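Side-chain contacts in halogenase (Chondromyces crocatus, PDB 3E1T), which binds FAD and, as a flavin-dependent halogenase of chondrochloren biosynthesis, probably installs the chlorine of that natural product: residues G79-G84 with E88-G93; F187-L192 with S378-I383; F220-L225 with K263-P268; D246-A251 with G278-R283. All coordinates share one frame; numbering follows the deposited sequence.

Interaction 1 of 4, residues G79-G84 with E88-G93; sequences GTFRWG and EPWTFG
One face of the W90 indole carries the CB of F81, 3.9 Å from the centroid of its six-membered ring and 25° off the normal, a CH-pi contact; at the indole edge, in plane, lies W83 O. The F81 ring runs nearly parallel to the indole but is slid so far aside that the two barely overlap, its centroid 5.0 Å from that of the six-membered ring of W90. Its rim meets the rim of F92, F81 CE1 to F92 CE2 at 3.4 Å. F92 lays a face on the backbone of G79, whose N is 3.3 Å from F92 CE2; a CB on G79 would collide with that ring. Both W90 and F92 set CG between backbone N and carbonyl carbon (chi1 56° for W90), and their ring ends swing toward the opposing strand.

These three rings share one side of an antiparallel beta hairpin, strand 75-82 with strand 90-93. F81 with W90 is a hydrogen-bonded pair, F81 N to W90 O at 2.7 Å, as is G79 with F92; T80 with T91, non-hydrogen-bonded, faces the other side, where T80 CG2 rests 3.8 Å from P89 CB and T80 OG1 is held by R206. W90 NE1 donates to W83 O at 3.0 Å and 159°, fixing the rotation of the indole. A leucine in place of W90 would probably leave W83 O without this donor and F81 CB without the flat ring it packs on. The F81 ring also meets F365 edge-to-face. A water accepts from W83 N and lies 2.8 Å from E88 O.

Interaction 2 of 4, residues F187-L192 with S378-I383; sequences FQNVAL and SARKII
The guanidinium of R380 brings its edge, not a face, to the side-chain amide of N189 and the carbonyl O of Q188, both of which lie near its plane. Q188 is the centre of an inverse gamma turn, marked by a weak 3.0 Å bond from N189 N back to F187 O, and the turn leads straight into strand 189-197 of the large mixed sheet. R380 comes from the loop between helix 375-378 and helix 386-397, so a single arginine joins that loop to the start of the strand. Its side chain runs extended from CG to NE (chi3 -176°), which carries the guanidinium across to the start of the strand. NH2 gives a weak bond to Q188 O at 3.1 Å, bent to 129° at the hydrogen.

The amide of N189 lies 31° from the guanidinium plane. The atom modelled as ND2 is 2.9 Å from R380 NE and 3.0 Å from R380 NH2; since that would set N-H groups against N-H groups, the amide is probably turned over, and the oxygen placed there may accept from the arginine. The third guanidinium nitrogen, NH1, has its own partner in the carbonyl O of F376, whose ring also makes a cation-pi contact with R380. N189 packs on Y366 of helix 340-368, while A191, two residues further along the strand, belongs to the FAD pocket. Next to R380, the ammonium of K381 is bonded to the carbonyls of W377 and Y366, and K381 NZ also donates to R380 O at 3.1 Å, approaching from above the carbonyl plane.

Interaction 3 of 4, residues F220-L225 with K263-P268; sequences FWYIPL and KEYLAP
With CG set anti to the backbone N (chi1 -173°), the Y222 side chain stands out from its strand toward helix 260-266, while L266, with CG beside its own backbone N (chi1 -66°), turns its isopropyl end back to the tyrosine. The result is a strand-to-helix packing contact: strand 218-224 of the large mixed sheet on one side, the last part of the helix on the other, and three buried side chains between them. Y222 and Y265 form a T-shaped (edge-to-face) pair, the edge of Y265 directed at the face of Y222, with planes at 87° and centroids 5.4 Å apart. The closest ring atoms are Y222 CE2 and Y265 CD2, at 3.7 Å. On its rim the Y222 ring receives L266 CD2, which lies near the ring plane and 3.6 Å from Y222 CE1.

The phenolic oxygen of Y222 is hydrogen-bonded to K200 O, in a loop that also pairs with the backbone of Y265 and, through the K200 side chain, forms a salt bridge with E264. An alanine at Y222 would probably leave K200 O without its phenol partner and the edge of Y265 without a face to meet. L266 packs further on I256 of helix 248-257 and F196 of strand 189-197. The methylene of Y265 completes the contact beside the phenol group, with Y265 CB 3.6 Å from Y222 OH.

Interaction 4 of 4, residues D246-A251 with G278-R283; sequences DGHEAA and GEIRIR. With FAD (flavin-adenine dinucleotide), chain C.
H248 ND1 donates to the carbonyl O of I280 at 3.2 Å and 157°, the one hydrogen bond that crosses between these segments. The acceptor sits at the imidazole edge, within 4° of the ring plane, but the donor stands well above the carbonyl plane, 44° out of it, so the bond is straight at the nitrogen without following a lone pair of the oxygen. It links the first turn of helix 248-257 to the chain just before strand 281-284, a strand of the mixed sheet, paired with strand 189-197.

The isoleucine side chains pack beside the bond. I280 CG1 lies 3.8 Å from H248 CB, and I280 CD1 rests against the helix backbone, 3.2 Å from H248 O. I282 crosses the imidazole at about a right angle, its CB 4.1 Å from H248 CE1.

What positions these groups lies on both sides. G247 holds the N-cap position, and its carbonyl accepts the helical bond from A251 N at 3.0 Å, which sets H248 in the opening turn. L192 of strand 189-197 packs against H248, A251 and I280 alike, so the contact is backed by the neighbouring strand. The far end of the strand segment reaches the cofactor: R283, a residue of the FAD pocket, bends its side chain at both chi2 and chi3 and brings the guanidinium to the dimethylbenzene end of the flavin. One face of that group lies against a methyl there, offset toward the rim, with R283 NH1 3.5 Å from FAD C8M.

How the interactions relate
All four contacts reach the same mixed sheet, but at different distances from the flavin. Interactions 2 and 4 are directly joined on neighbouring strands: A191 N lies 2.8 Å from R283 O, a probable hydrogen bond, and L192 CD1 is 3.4 Å from I280 CD1. Interaction 3 meets interaction 2 where A191 CB packs 3.9 Å from W221 CZ3. A191, W221 and R283, one from each of these three, all belong to the FAD pocket. Helices 248-257 and 260-266 follow one another, yet interactions 3 and 4 stay about 7 Å apart at their nearest atoms. Interaction 1, the hairpin, touches none of the others; its F81 side chain is about 11 Å from FAD.

Interaction 1 of 4, residues G79-G84 with E88-G93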
# COMPACT_ATOMS: atom_id res chain seq x y z
N GLY A 79 -8.35 -1.07 14.73
CA GLY A 79 -7.81 -2.42 14.72
C GLY A 79 -7.40 -2.95 16.07
O GLY A 79 -7.21 -2.21 17.03
N THR A 80 -7.25 -4.27 16.12
CA THR A 80 -6.78 -4.96 17.30
C THR A 80 -5.42 -5.61 16.99
O THR A 80 -5.22 -6.17 15.91
CB THR A 80 -7.79 -6.00 17.73
OG1 THR A 80 -9.08 -5.38 17.83
CG2 THR A 80 -7.42 -6.61 19.07
N PHE A 81 -4.50 -5.49 17.94
CA PHE A 81 -3.16 -6.05 17.81
C PHE A 81 -2.80 -6.96 18.97
O PHE A 81 -3.00 -6.60 20.13
CB PHE A 81 -2.11 -4.94 17.75
CG PHE A 81 -1.99 -4.30 16.40
CD1 PHE A 81 -2.70 -3.14 16.12
CD2 PHE A 81 -1.16 -4.83 15.43
CE1 PHE A 81 -2.58 -2.53 14.86
CE2 PHE A 81 -1.04 -4.24 14.17
CZ PHE A 81 -1.75 -3.09 13.89
N ARG A 82 -2.29 -8.14 18.63
CA ARG A 82 -1.51 -8.93 19.57
C ARG A 82 -0.04 -8.75 19.16
O ARG A 82 0.47 -9.40 18.24
CB ARG A 82 -2.00 -10.39 19.59
CG ARG A 82 -0.94 -11.45 19.76
CD ARG A 82 -0.46 -11.63 21.18
NE ARG A 82 0.50 -10.62 21.61
CZ ARG A 82 1.80 -10.63 21.36
NH1 ARG A 82 2.34 -11.60 20.63
NH2 ARG A 82 2.57 -9.66 21.83
N TRP A 83 0.64 -7.85 19.87
CA TRP A 83 1.88 -7.27 19.39
C TRP A 83 2.51 -6.46 20.51
O TRP A 83 1.84 -5.68 21.18
CB TRP A 83 1.56 -6.32 18.23
CG TRP A 83 2.70 -5.98 17.29
CD1 TRP A 83 3.80 -5.23 17.56
CD2 TRP A 83 2.78 -6.34 15.91
NE1 TRP A 83 4.59 -5.12 16.43
CE2 TRP A 83 3.99 -5.80 15.41
CE3 TRP A 83 1.96 -7.09 15.05
CZ2 TRP A 83 4.39 -5.97 14.08
CZ3 TRP A 83 2.37 -7.26 13.73
CH2 TRP A 83 3.56 -6.70 13.26
N GLY A 84 3.82 -6.64 20.69
CA GLY A 84 4.58 -5.90 21.68
C GLY A 84 4.97 -6.74 22.88
O GLY A 84 5.21 -7.95 22.76
N GLU A 88 -1.81 -9.87 25.98
CA GLU A 88 -3.20 -9.47 25.79
C GLU A 88 -3.33 -8.47 24.64
O GLU A 88 -2.54 -7.52 24.54
CB GLU A 88 -3.79 -8.90 27.09
CG GLU A 88 -4.14 -9.98 28.13
CD GLU A 88 -4.79 -9.43 29.40
OE1 GLU A 88 -4.81 -10.17 30.42
OE2 GLU A 88 -5.28 -8.27 29.40
N PRO A 89 -4.32 -8.69 23.76
CA PRO A 89 -4.57 -7.83 22.61
C PRO A 89 -5.00 -6.42 23.00
O PRO A 89 -5.82 -6.25 23.90
CB PRO A 89 -5.70 -8.55 21.87
CG PRO A 89 -5.66 -9.95 22.36
CD PRO A 89 -5.25 -9.83 23.78
N TRP A 90 -4.43 -5.42 22.32
CA TRP A 90 -4.84 -4.04 22.48
C TRP A 90 -5.50 -3.50 21.19
O TRP A 90 -5.37 -4.10 20.12
CB TRP A 90 -3.65 -3.18 22.91
CG TRP A 90 -2.46 -3.23 21.99
CD1 TRP A 90 -1.42 -4.11 22.05
CD2 TRP A 90 -2.18 -2.36 20.89
NE1 TRP A 90 -0.51 -3.84 21.05
CE2 TRP A 90 -0.95 -2.77 20.32
CE3 TRP A 90 -2.85 -1.26 20.32
CZ2 TRP A 90 -0.38 -2.13 19.22
CZ3 TRP A 90 -2.28 -0.63 19.21
CH2 TRP A 90 -1.06 -1.07 18.68
N THR A 91 -6.19 -2.37 21.31
CA THR A 91 -6.98 -1.82 20.21
C THR A 91 -6.66 -0.35 19.97
O THR A 91 -6.22 0.36 20.88
CB THR A 91 -8.51 -2.01 20.47
OG1 THR A 91 -8.81 -3.40 20.64
CG2 THR A 91 -9.35 -1.47 19.32
N PHE A 92 -6.87 0.11 18.74
CA PHE A 92 -6.82 1.54 18.44
C PHE A 92 -8.09 1.88 17.68
O PHE A 92 -8.70 1.02 17.05
CB PHE A 92 -5.56 1.89 17.62
CG PHE A 92 -5.59 1.39 16.20
CD1 PHE A 92 -6.14 2.16 15.19
CD2 PHE A 92 -5.08 0.14 15.87
CE1 PHE A 92 -6.18 1.70 13.87
CE2 PHE A 92 -5.11 -0.34 14.56
CZ PHE A 92 -5.66 0.45 13.56
N GLY A 93 -8.48 3.15 17.74
CA GLY A 93 -9.62 3.65 16.98
C GLY A 93 -9.17 4.86 16.19
O GLY A 93 -8.28 5.59 16.63
O HOH W 1 -0.45 -7.78 22.71

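Interaction 2 of 4, residues F187-L192 with S378-I383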
# COMPACT_ATOMS: atom_id res chain seq x y z
N PHE A 187 12.19 -5.01 5.41
CA PHE A 187 10.93 -5.69 5.15
C PHE A 187 11.12 -6.83 4.15
O PHE A 187 10.42 -6.92 3.14
CB PHE A 187 9.88 -4.68 4.67
CG PHE A 187 9.61 -3.57 5.66
CD1 PHE A 187 8.83 -3.79 6.79
CD2 PHE A 187 10.17 -2.32 5.48
CE1 PHE A 187 8.60 -2.78 7.71
CE2 PHE A 187 9.93 -1.29 6.38
CZ PHE A 187 9.12 -1.53 7.50
N GLN A 188 12.06 -7.71 4.46
CA GLN A 188 12.40 -8.85 3.61
C GLN A 188 11.50 -10.02 4.00
O GLN A 188 11.95 -11.02 4.59
CB GLN A 188 13.88 -9.20 3.80
CG GLN A 188 14.51 -9.96 2.64
CD GLN A 188 16.03 -9.95 2.73
OE1 GLN A 188 16.66 -8.88 2.67
NE2 GLN A 188 16.62 -11.13 2.90
N ASN A 189 10.22 -9.87 3.69
CA ASN A 189 9.18 -10.76 4.15
C ASN A 189 8.42 -11.35 2.96
O ASN A 189 8.47 -10.79 1.86
CB ASN A 189 8.17 -10.01 5.04
CG ASN A 189 8.82 -9.15 6.11
OD1 ASN A 189 8.26 -8.12 6.51
ND2 ASN A 189 9.99 -9.56 6.59
N VAL A 190 7.76 -12.48 3.20
CA VAL A 190 6.84 -13.06 2.24
C VAL A 190 5.48 -13.23 2.91
O VAL A 190 5.40 -13.64 4.07
CB VAL A 190 7.35 -14.41 1.69
CG1 VAL A 190 8.69 -14.23 0.99
CG2 VAL A 190 7.49 -15.42 2.82
N ALA A 191 4.42 -12.87 2.20
CA ALA A 191 3.06 -13.11 2.70
C ALA A 191 2.46 -14.34 2.03
O ALA A 191 2.63 -14.56 0.83
CB ALA A 191 2.18 -11.91 2.47
N LEU A 192 1.78 -15.15 2.83
CA LEU A 192 1.12 -16.37 2.36
C LEU A 192 -0.31 -16.27 2.83
O LEU A 192 -0.54 -16.21 4.03
CB LEU A 192 1.80 -17.59 2.98
CG LEU A 192 1.29 -18.98 2.59
CD1 LEU A 192 1.53 -19.25 1.10
CD2 LEU A 192 2.00 -20.02 3.42
N SER A 378 13.86 -10.97 16.13
CA SER A 378 15.21 -10.52 16.51
C SER A 378 15.96 -9.85 15.35
O SER A 378 16.78 -8.96 15.57
CB SER A 378 16.04 -11.68 17.06
OG SER A 378 16.38 -12.59 16.01
N ALA A 379 15.67 -10.27 14.12
CA ALA A 379 16.29 -9.67 12.93
C ALA A 379 15.55 -8.41 12.43
O ALA A 379 16.00 -7.77 11.47
CB ALA A 379 16.38 -10.70 11.82
N ARG A 380 14.42 -8.09 13.03
CA ARG A 380 13.65 -6.89 12.67
C ARG A 380 13.61 -5.89 13.81
O ARG A 380 12.54 -5.54 14.35
CB ARG A 380 12.28 -7.28 12.13
CG ARG A 380 12.38 -7.90 10.73
CD ARG A 380 11.28 -8.90 10.46
NE ARG A 380 11.44 -9.56 9.15
CZ ARG A 380 12.26 -10.58 8.90
NH1 ARG A 380 13.02 -11.08 9.86
NH2 ARG A 380 12.31 -11.11 7.68
N LYS A 381 14.80 -5.41 14.16
CA LYS A 381 15.01 -4.46 15.25
C LYS A 381 15.72 -3.22 14.74
O LYS A 381 16.47 -3.29 13.77
CB LYS A 381 15.80 -5.12 16.40
CG LYS A 381 15.02 -6.21 17.16
CD LYS A 381 13.78 -5.68 17.90
CE LYS A 381 12.71 -6.76 18.17
NZ LYS A 381 11.69 -6.94 17.03
N ILE A 382 15.47 -2.09 15.39
CA ILE A 382 16.15 -0.84 15.04
C ILE A 382 17.64 -0.99 15.30
O ILE A 382 18.05 -1.49 16.34
CB ILE A 382 15.56 0.36 15.80
CG1 ILE A 382 14.24 0.79 15.13
CG2 ILE A 382 16.55 1.53 15.86
CD1 ILE A 382 13.41 1.78 15.95
N ILE A 383 18.45 -0.61 14.31
CA ILE A 383 19.90 -0.70 14.42
C ILE A 383 20.41 0.64 14.91
O ILE A 383 20.43 1.63 14.16
CB ILE A 383 20.56 -1.18 13.10
CG1 ILE A 383 20.35 -2.70 12.96
CG2 ILE A 383 22.06 -0.87 13.08
CD1 ILE A 383 20.55 -3.25 11.57

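Interaction 3 of 4, residues F220-L225 with K263-P268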
# COMPACT_ATOMS: atom_id res chain seq x y z
N PHE A 220 0.18 -12.53 11.56
CA PHE A 220 -1.01 -12.79 10.76
C PHE A 220 -1.85 -11.54 10.62
O PHE A 220 -1.93 -10.73 11.55
CB PHE A 220 -1.87 -13.86 11.44
CG PHE A 220 -1.59 -15.26 11.01
CD1 PHE A 220 -2.19 -15.77 9.86
CD2 PHE A 220 -0.76 -16.08 11.76
CE1 PHE A 220 -1.94 -17.08 9.45
CE2 PHE A 220 -0.50 -17.39 11.37
CZ PHE A 220 -1.10 -17.90 10.22
N TRP A 221 -2.49 -11.37 9.47
CA TRP A 221 -3.65 -10.50 9.38
C TRP A 221 -4.92 -11.34 9.29
O TRP A 221 -4.88 -12.50 8.85
CB TRP A 221 -3.56 -9.50 8.22
CG TRP A 221 -3.87 -10.06 6.84
CD1 TRP A 221 -5.10 -10.34 6.32
CD2 TRP A 221 -2.92 -10.35 5.79
NE1 TRP A 221 -4.98 -10.82 5.03
CE2 TRP A 221 -3.66 -10.82 4.68
CE3 TRP A 221 -1.52 -10.27 5.70
CZ2 TRP A 221 -3.04 -11.21 3.48
CZ3 TRP A 221 -0.91 -10.64 4.50
CH2 TRP A 221 -1.67 -11.12 3.41
N TYR A 222 -6.03 -10.74 9.71
CA TYR A 222 -7.34 -11.42 9.81
C TYR A 222 -8.37 -10.35 9.53
O TYR A 222 -8.69 -9.55 10.40
CB TYR A 222 -7.54 -12.00 11.21
CG TYR A 222 -8.78 -12.88 11.40
CD1 TYR A 222 -8.71 -14.26 11.21
CD2 TYR A 222 -10.01 -12.33 11.79
CE1 TYR A 222 -9.83 -15.07 11.39
CE2 TYR A 222 -11.16 -13.16 11.98
CZ TYR A 222 -11.05 -14.52 11.77
OH TYR A 222 -12.14 -15.37 11.95
N ILE A 223 -8.85 -10.30 8.29
CA ILE A 223 -9.71 -9.22 7.82
C ILE A 223 -11.07 -9.79 7.47
O ILE A 223 -11.16 -10.66 6.60
CB ILE A 223 -9.13 -8.53 6.57
CG1 ILE A 223 -7.73 -7.97 6.85
CG2 ILE A 223 -10.08 -7.45 6.06
CD1 ILE A 223 -6.94 -7.54 5.59
N PRO A 224 -12.13 -9.33 8.17
CA PRO A 224 -13.47 -9.77 7.80
C PRO A 224 -13.97 -9.02 6.57
O PRO A 224 -13.96 -7.78 6.53
CB PRO A 224 -14.31 -9.42 9.04
CG PRO A 224 -13.59 -8.25 9.68
CD PRO A 224 -12.12 -8.40 9.32
N LEU A 225 -14.38 -9.79 5.56
CA LEU A 225 -14.88 -9.22 4.31
C LEU A 225 -16.41 -9.22 4.23
O LEU A 225 -17.02 -8.36 3.60
CB LEU A 225 -14.27 -9.96 3.12
CG LEU A 225 -12.74 -9.85 3.07
CD1 LEU A 225 -12.20 -10.65 1.92
CD2 LEU A 225 -12.31 -8.37 2.97
N LYS A 263 -5.63 -19.53 15.50
CA LYS A 263 -6.09 -20.92 15.64
C LYS A 263 -7.54 -20.97 16.15
O LYS A 263 -8.38 -21.68 15.58
CB LYS A 263 -5.17 -21.72 16.58
CG LYS A 263 -5.58 -23.20 16.71
CD LYS A 263 -4.47 -24.06 17.29
CE LYS A 263 -4.97 -25.45 17.71
NZ LYS A 263 -5.77 -26.15 16.65
N GLU A 264 -7.83 -20.20 17.19
CA GLU A 264 -9.18 -20.20 17.74
C GLU A 264 -10.22 -19.53 16.83
O GLU A 264 -11.32 -20.05 16.65
CB GLU A 264 -9.21 -19.66 19.18
CG GLU A 264 -9.15 -18.16 19.34
CD GLU A 264 -9.93 -17.68 20.56
OE1 GLU A 264 -9.30 -17.34 21.58
OE2 GLU A 264 -11.19 -17.66 20.50
N TYR A 265 -9.85 -18.41 16.21
CA TYR A 265 -10.79 -17.73 15.33
C TYR A 265 -11.15 -18.55 14.10
O TYR A 265 -12.23 -18.35 13.53
CB TYR A 265 -10.27 -16.34 14.93
CG TYR A 265 -10.58 -15.25 15.94
CD1 TYR A 265 -10.30 -15.44 17.30
CD2 TYR A 265 -11.13 -14.04 15.55
CE1 TYR A 265 -10.56 -14.46 18.23
CE2 TYR A 265 -11.41 -13.04 16.48
CZ TYR A 265 -11.11 -13.27 17.82
OH TYR A 265 -11.37 -12.30 18.76
N LEU A 266 -10.28 -19.47 13.70
CA LEU A 266 -10.53 -20.29 12.51
C LEU A 266 -11.00 -21.72 12.78
O LEU A 266 -11.35 -22.46 11.85
CB LEU A 266 -9.31 -20.30 11.56
CG LEU A 266 -8.94 -18.97 10.88
CD1 LEU A 266 -7.69 -19.13 10.05
CD2 LEU A 266 -10.08 -18.39 10.02
N ALA A 267 -11.04 -22.11 14.06
CA ALA A 267 -11.56 -23.42 14.46
C ALA A 267 -12.95 -23.73 13.87
O ALA A 267 -13.15 -24.83 13.36
CB ALA A 267 -11.55 -23.58 15.99
N PRO A 268 -13.90 -22.77 13.93
CA PRO A 268 -15.21 -23.02 13.31
C PRO A 268 -15.20 -22.98 11.78
O PRO A 268 -16.22 -23.29 11.16
CB PRO A 268 -16.09 -21.88 13.84
CG PRO A 268 -15.32 -21.23 14.92
CD PRO A 268 -13.88 -21.45 14.60

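Interaction 4 of 4, residues D246-A251 with G278-R283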
# COMPACT_ATOMS: atom_id res chain seq x y z
N ASP A 246 5.94 -26.28 -2.76
CA ASP A 246 5.39 -27.64 -2.79
C ASP A 246 4.77 -28.00 -1.43
O ASP A 246 5.22 -28.93 -0.74
CB ASP A 246 6.43 -28.67 -3.24
CG ASP A 246 6.49 -28.82 -4.76
OD1 ASP A 246 7.62 -28.98 -5.29
OD2 ASP A 246 5.43 -28.80 -5.41
N GLY A 247 3.76 -27.22 -1.06
CA GLY A 247 3.09 -27.35 0.22
C GLY A 247 2.60 -26.01 0.72
O GLY A 247 2.83 -25.65 1.87
N HIS A 248 1.94 -25.26 -0.16
CA HIS A 248 1.36 -23.95 0.17
C HIS A 248 0.34 -24.08 1.28
O HIS A 248 0.45 -23.40 2.31
CB HIS A 248 0.70 -23.33 -1.06
CG HIS A 248 1.57 -22.36 -1.80
ND1 HIS A 248 1.06 -21.27 -2.47
CD2 HIS A 248 2.91 -22.30 -1.97
CE1 HIS A 248 2.04 -20.59 -3.03
NE2 HIS A 248 3.18 -21.20 -2.74
N GLU A 249 -0.66 -24.94 1.07
CA GLU A 249 -1.76 -25.11 2.03
C GLU A 249 -1.25 -25.60 3.38
O GLU A 249 -1.66 -25.09 4.42
CB GLU A 249 -2.85 -26.04 1.48
CG GLU A 249 -4.03 -26.23 2.46
CD GLU A 249 -5.17 -27.10 1.92
OE1 GLU A 249 -5.04 -27.68 0.82
OE2 GLU A 249 -6.20 -27.21 2.62
N ALA A 250 -0.35 -26.59 3.34
CA ALA A 250 0.18 -27.21 4.55
C ALA A 250 1.02 -26.24 5.38
O ALA A 250 1.02 -26.30 6.60
CB ALA A 250 0.98 -28.46 4.20
N ALA A 251 1.74 -25.35 4.69
CA ALA A 251 2.53 -24.30 5.34
C ALA A 251 1.67 -23.31 6.10
O ALA A 251 1.96 -22.98 7.25
CB ALA A 251 3.38 -23.57 4.31
N GLY A 278 -10.47 -19.43 -3.40
CA GLY A 278 -10.16 -20.82 -3.09
C GLY A 278 -8.69 -21.14 -3.23
O GLY A 278 -8.24 -22.24 -2.93
N GLU A 279 -7.93 -20.16 -3.70
CA GLU A 279 -6.51 -20.34 -3.91
C GLU A 279 -5.74 -19.73 -2.73
O GLU A 279 -6.24 -18.83 -2.05
CB GLU A 279 -6.10 -19.69 -5.23
CG GLU A 279 -5.27 -20.59 -6.16
CD GLU A 279 -6.08 -21.74 -6.77
OE1 GLU A 279 -7.04 -21.46 -7.53
OE2 GLU A 279 -5.75 -22.92 -6.51
N ILE A 280 -4.54 -20.24 -2.46
CA ILE A 280 -3.67 -19.54 -1.53
C ILE A 280 -2.45 -18.99 -2.27
O ILE A 280 -1.72 -19.74 -2.94
CB ILE A 280 -3.32 -20.34 -0.23
CG1 ILE A 280 -1.85 -20.72 -0.16
CG2 ILE A 280 -4.30 -21.51 0.02
CD1 ILE A 280 -1.40 -20.95 1.25
N ARG A 281 -2.26 -17.67 -2.19
CA ARG A 281 -1.24 -16.99 -2.99
C ARG A 281 -0.01 -16.66 -2.16
O ARG A 281 -0.06 -16.65 -0.93
CB ARG A 281 -1.78 -15.68 -3.58
CG ARG A 281 -3.29 -15.61 -3.89
CD ARG A 281 -3.69 -16.41 -5.11
NE ARG A 281 -4.68 -15.71 -5.93
CZ ARG A 281 -5.99 -15.65 -5.69
NH1 ARG A 281 -6.51 -16.22 -4.61
NH2 ARG A 281 -6.78 -15.00 -6.53
N ILE A 282 1.10 -16.36 -2.85
CA ILE A 282 2.29 -15.83 -2.21
C ILE A 282 2.67 -14.46 -2.81
O ILE A 282 2.53 -14.25 -4.02
CB ILE A 282 3.49 -16.83 -2.25
CG1 ILE A 282 4.59 -16.38 -1.27
CG2 ILE A 282 4.05 -16.97 -3.67
CD1 ILE A 282 5.68 -17.39 -1.03
N ARG A 283 3.11 -13.54 -1.95
CA ARG A 283 3.73 -12.30 -2.38
C ARG A 283 5.08 -12.14 -1.68
O ARG A 283 5.20 -12.30 -0.48
CB ARG A 283 2.83 -11.10 -2.10
CG ARG A 283 1.68 -10.91 -3.08
CD ARG A 283 2.15 -10.41 -4.48
NE ARG A 283 2.88 -9.14 -4.40
CZ ARG A 283 2.32 -7.95 -4.24
NH1 ARG A 283 1.00 -7.83 -4.16
NH2 ARG A 283 3.07 -6.86 -4.17
PA FAD C . -2.76 -2.62 -8.38
O1A FAD C . -3.89 -2.72 -7.40
O2A FAD C . -1.81 -3.77 -8.37
O5B FAD C . -3.40 -2.51 -9.86
C5B FAD C . -2.60 -2.34 -11.01
C4B FAD C . -3.39 -2.75 -12.25
O4B FAD C . -2.58 -2.70 -13.41
C3B FAD C . -3.91 -4.18 -12.14
O3B FAD C . -5.30 -4.15 -12.33
C2B FAD C . -3.24 -4.93 -13.26
O2B FAD C . -4.14 -5.82 -13.86
C1B FAD C . -2.84 -3.82 -14.22
N9A FAD C . -1.65 -4.09 -15.05
C8A FAD C . -0.49 -4.74 -14.71
N7A FAD C . 0.33 -4.71 -15.79
C5A FAD C . -0.28 -4.04 -16.80
C6A FAD C . 0.08 -3.73 -18.11
N6A FAD C . 1.21 -4.21 -18.66
N1A FAD C . -0.79 -3.02 -18.90
C2A FAD C . -2.03 -2.64 -18.43
N3A FAD C . -2.38 -2.97 -17.13
C4A FAD C . -1.53 -3.65 -16.34
N1 FAD C . -3.12 -2.29 0.98
C2 FAD C . -4.14 -1.80 1.74
O2 FAD C . -4.53 -0.65 1.51
N3 FAD C . -4.69 -2.58 2.74
C4 FAD C . -4.23 -3.87 2.97
O4 FAD C . -4.73 -4.58 3.84
C4X FAD C . -3.18 -4.37 2.21
N5 FAD C . -2.69 -5.64 2.40
C5X FAD C . -1.65 -6.12 1.62
C6 FAD C . -1.14 -7.40 1.82
C7 FAD C . -0.08 -7.87 1.02
C7M FAD C . 0.60 -9.16 1.39
C8 FAD C . 0.47 -7.05 0.03
C8M FAD C . 1.73 -7.43 -0.71
C9 FAD C . -0.05 -5.78 -0.17
C9A FAD C . -1.11 -5.30 0.62
N10 FAD C . -1.61 -4.03 0.40
C10 FAD C . -2.63 -3.56 1.19
C1' FAD C . -1.10 -3.19 -0.76
C2' FAD C . -2.05 -3.13 -1.96
O2' FAD C . -2.13 -4.43 -2.51
C3' FAD C . -1.52 -2.17 -3.04
O3' FAD C . -0.86 -1.07 -2.45
C4' FAD C . -2.59 -1.57 -3.95
O4' FAD C . -3.24 -2.61 -4.65
C5' FAD C . -1.93 -0.62 -4.95
O5' FAD C . -2.82 -0.33 -5.98
P FAD C . -2.30 0.05 -7.46
O1P FAD C . -3.40 0.81 -8.18
O2P FAD C . -1.07 0.90 -7.38
O3P FAD C . -1.88 -1.32 -8.13